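CREG-like beta-barrel domain-containing protein (Agrobacterium tumefaciens, PDB 3DNH) is of unknown function but is probably an FMN-binding split-barrel protein related to pyridoxamine 5'-phosphate oxidases. Local coordinates at residues A[220-224]-A[234-240]. Residues are numbered along the deposited sequence.
Sequences DPDGI and RLWFAER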
loop_
_atom_site.group_PDB
_atom_site.type_symbol
_atom_site.label_atom_id
_atom_site.label_comp_id
_atom_site.label_asym_id
_atom_site.label_seq_id
_atom_site.Cartn_x
_atom_site.Cartn_y
_atom_site.Cartn_z
ATOM N N ASP A 220 -21.056 -16.507 1.204
ATOM C CA ASP A 220 -21.114 -16.706 2.665
ATOM C C ASP A 220 -22.484 -16.239 3.183
ATOM O O ASP A 220 -23.293 -15.691 2.412
ATOM C CB ASP A 220 -19.879 -16.054 3.371
ATOM C CG ASP A 220 -19.808 -14.526 3.177
ATOM O OD1 ASP A 220 -20.726 -13.815 3.674
ATOM O OD2 ASP A 220 -18.846 -14.018 2.535
ATOM N N PRO A 221 -22.784 -16.482 4.462
ATOM C CA PRO A 221 -24.118 -16.053 4.897
ATOM C C PRO A 221 -24.477 -14.564 4.718
ATOM O O PRO A 221 -25.674 -14.215 4.680
ATOM C CB PRO A 221 -24.119 -16.424 6.399
ATOM C CG PRO A 221 -23.203 -17.592 6.471
ATOM C CD PRO A 221 -22.070 -17.225 5.530
ATOM N N ASP A 222 -23.478 -13.702 4.639
ATOM C CA ASP A 222 -23.714 -12.249 4.595
ATOM C C ASP A 222 -23.612 -11.656 3.176
ATOM O O ASP A 222 -24.069 -10.515 2.910
ATOM C CB ASP A 222 -22.727 -11.530 5.535
ATOM C CG ASP A 222 -23.029 -11.781 7.007
ATOM O OD1 ASP A 222 -24.172 -12.174 7.341
ATOM O OD2 ASP A 222 -22.108 -11.589 7.828
ATOM N N GLY A 223 -23.079 -12.445 2.257
ATOM C CA GLY A 223 -22.999 -11.998 0.861
ATOM C C GLY A 223 -22.021 -12.766 -0.004
ATOM O O GLY A 223 -21.670 -13.902 0.304
ATOM N N ILE A 224 -21.554 -12.115 -1.071
ATOM C CA ILE A 224 -20.863 -12.793 -2.144
ATOM C C ILE A 224 -19.655 -11.952 -2.529
ATOM O O ILE A 224 -19.792 -10.735 -2.794
ATOM C CB ILE A 224 -21.787 -12.949 -3.433
ATOM C CG1 ILE A 224 -23.099 -13.706 -3.123
ATOM C CG2 ILE A 224 -20.944 -13.628 -4.608
ATOM C CD1 ILE A 224 -24.225 -13.580 -4.242
ATOM N N ARG A 234 -17.917 -6.854 -3.347
ATOM C CA ARG A 234 -18.704 -7.632 -2.397
ATOM C C ARG A 234 -20.162 -7.188 -2.448
ATOM O O ARG A 234 -20.475 -6.018 -2.197
ATOM C CB ARG A 234 -18.170 -7.542 -0.946
ATOM C CG ARG A 234 -19.016 -8.449 -0.040
ATOM C CD ARG A 234 -18.492 -8.573 1.315
ATOM N NE ARG A 234 -19.316 -9.380 2.221
ATOM C CZ ARG A 234 -19.447 -10.716 2.244
ATOM N NH1 ARG A 234 -18.846 -11.514 1.344
ATOM N NH2 ARG A 234 -20.204 -11.258 3.216
ATOM N N LEU A 235 -21.046 -8.127 -2.756
ATOM C CA LEU A 235 -22.513 -7.861 -2.743
ATOM C C LEU A 235 -23.062 -8.312 -1.398
ATOM O O LEU A 235 -22.961 -9.485 -1.080
ATOM C CB LEU A 235 -23.227 -8.603 -3.883
ATOM C CG LEU A 235 -24.759 -8.399 -4.106
ATOM C CD1 LEU A 235 -25.109 -6.966 -4.292
ATOM C CD2 LEU A 235 -25.256 -9.217 -5.330
ATOM N N TRP A 236 -23.652 -7.393 -0.617
ATOM C CA TRP A 236 -24.242 -7.759 0.659
ATOM C C TRP A 236 -25.683 -8.168 0.544
ATOM O O TRP A 236 -26.481 -7.485 -0.119
ATOM C CB TRP A 236 -24.118 -6.619 1.667
ATOM C CG TRP A 236 -22.663 -6.285 1.953
ATOM C CD1 TRP A 236 -21.845 -5.441 1.221
ATOM C CD2 TRP A 236 -21.860 -6.792 3.021
ATOM N NE1 TRP A 236 -20.597 -5.360 1.796
ATOM C CE2 TRP A 236 -20.564 -6.188 2.893
ATOM C CE3 TRP A 236 -22.097 -7.682 4.085
ATOM C CZ2 TRP A 236 -19.510 -6.460 3.790
ATOM C CZ3 TRP A 236 -21.028 -7.952 5.004
ATOM C CH2 TRP A 236 -19.767 -7.345 4.839
ATOM N N PHE A 237 -26.036 -9.283 1.181
ATOM C CA PHE A 237 -27.451 -9.699 1.214
ATOM C C PHE A 237 -28.244 -8.726 2.055
ATOM O O PHE A 237 -27.689 -8.128 3.004
ATOM C CB PHE A 237 -27.585 -11.111 1.779
ATOM C CG PHE A 237 -26.906 -12.172 0.939
ATOM C CD1 PHE A 237 -26.995 -12.135 -0.475
ATOM C CD2 PHE A 237 -26.197 -13.215 1.553
ATOM C CE1 PHE A 237 -26.422 -13.086 -1.250
ATOM C CE2 PHE A 237 -25.586 -14.214 0.761
ATOM C CZ PHE A 237 -25.688 -14.150 -0.623
ATOM N N ALA A 238 -29.528 -8.560 1.736
ATOM C CA ALA A 238 -30.392 -7.767 2.602
ATOM C C ALA A 238 -30.622 -8.436 3.969
ATOM O O ALA A 238 -30.801 -7.753 4.957
ATOM C CB ALA A 238 -31.749 -7.413 1.920
ATOM N N GLU A 239 -30.663 -9.762 4.003
ATOM C CA GLU A 239 -30.703 -10.476 5.267
ATOM C C GLU A 239 -29.818 -11.716 5.211
ATOM O O GLU A 239 -29.444 -12.154 4.124
ATOM C CB GLU A 239 -32.141 -10.769 5.744
ATOM C CG GLU A 239 -32.959 -11.631 4.822
ATOM C CD GLU A 239 -34.414 -11.698 5.249
ATOM O OE1 GLU A 239 -35.222 -12.296 4.498
ATOM O OE2 GLU A 239 -34.754 -11.160 6.327
ATOM N N ARG A 240 -29.443 -12.224 6.396
ATOM C CA ARG A 240 -28.439 -13.286 6.540
ATOM C C ARG A 240 -29.013 -14.534 5.910
ATOM O O ARG A 240 -30.189 -14.819 6.075
ATOM C CB ARG A 240 -28.145 -13.537 8.040
ATOM C CG ARG A 240 -27.187 -14.686 8.351
ATOM C CD ARG A 240 -27.048 -14.954 9.884
ATOM N NE ARG A 240 -26.439 -16.267 10.108
ATOM C CZ ARG A 240 -25.134 -16.513 10.022
ATOM N NH1 ARG A 240 -24.286 -15.542 9.712
ATOM N NH2 ARG A 240 -24.684 -17.737 10.211
HETATM O O HOH W 1 -25.447 -8.982 4.545
#
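Residues 223-224 and 234-236 run antiparallel. Ile224 and Leu235 form a hydrogen-bonded pair: Ile224 N to Leu235 O is 3.0 Å and Leu235 N to Ile224 O is 2.9 Å. Gly223 and Trp236 follow as a non-hydrogen-bonded pair, with CA atoms 4.4 Å apart. One more bond, Phe237 N to Asp222 O at 2.9 Å, extends the ladder beyond the strands. Water 1 donates to both Asp222 O and Phe237 O. A side chain at Gly223 would clash with Leu235 O, and its backbone angles also call for glycine. These strands form a beta hairpin in a three-stranded antiparallel sheet, separate from the six-stranded barrel. Asp220 OD1 accepts from Asp222 N at 2.9 Å, making an Asx turn. Arg234 forms a two-pronged salt bridge with the same carboxylate: Arg234 NH2 to Asp220 OD1 is 2.6 Å and Arg234 NH1 to Asp220 OD2 is 2.8 Å. The Phe237 ring lies against Gly223 in a CH-pi contact, CA to ring centroid 3.6 Å. Phe237 CZ also meets Ile224 CG1 at 3.6 Å. Ile224 and Leu235 share a sheet face packed by helix 244-254. On the other face, Trp236 meets helix 28-38, where Arg33 pairs with Asp222.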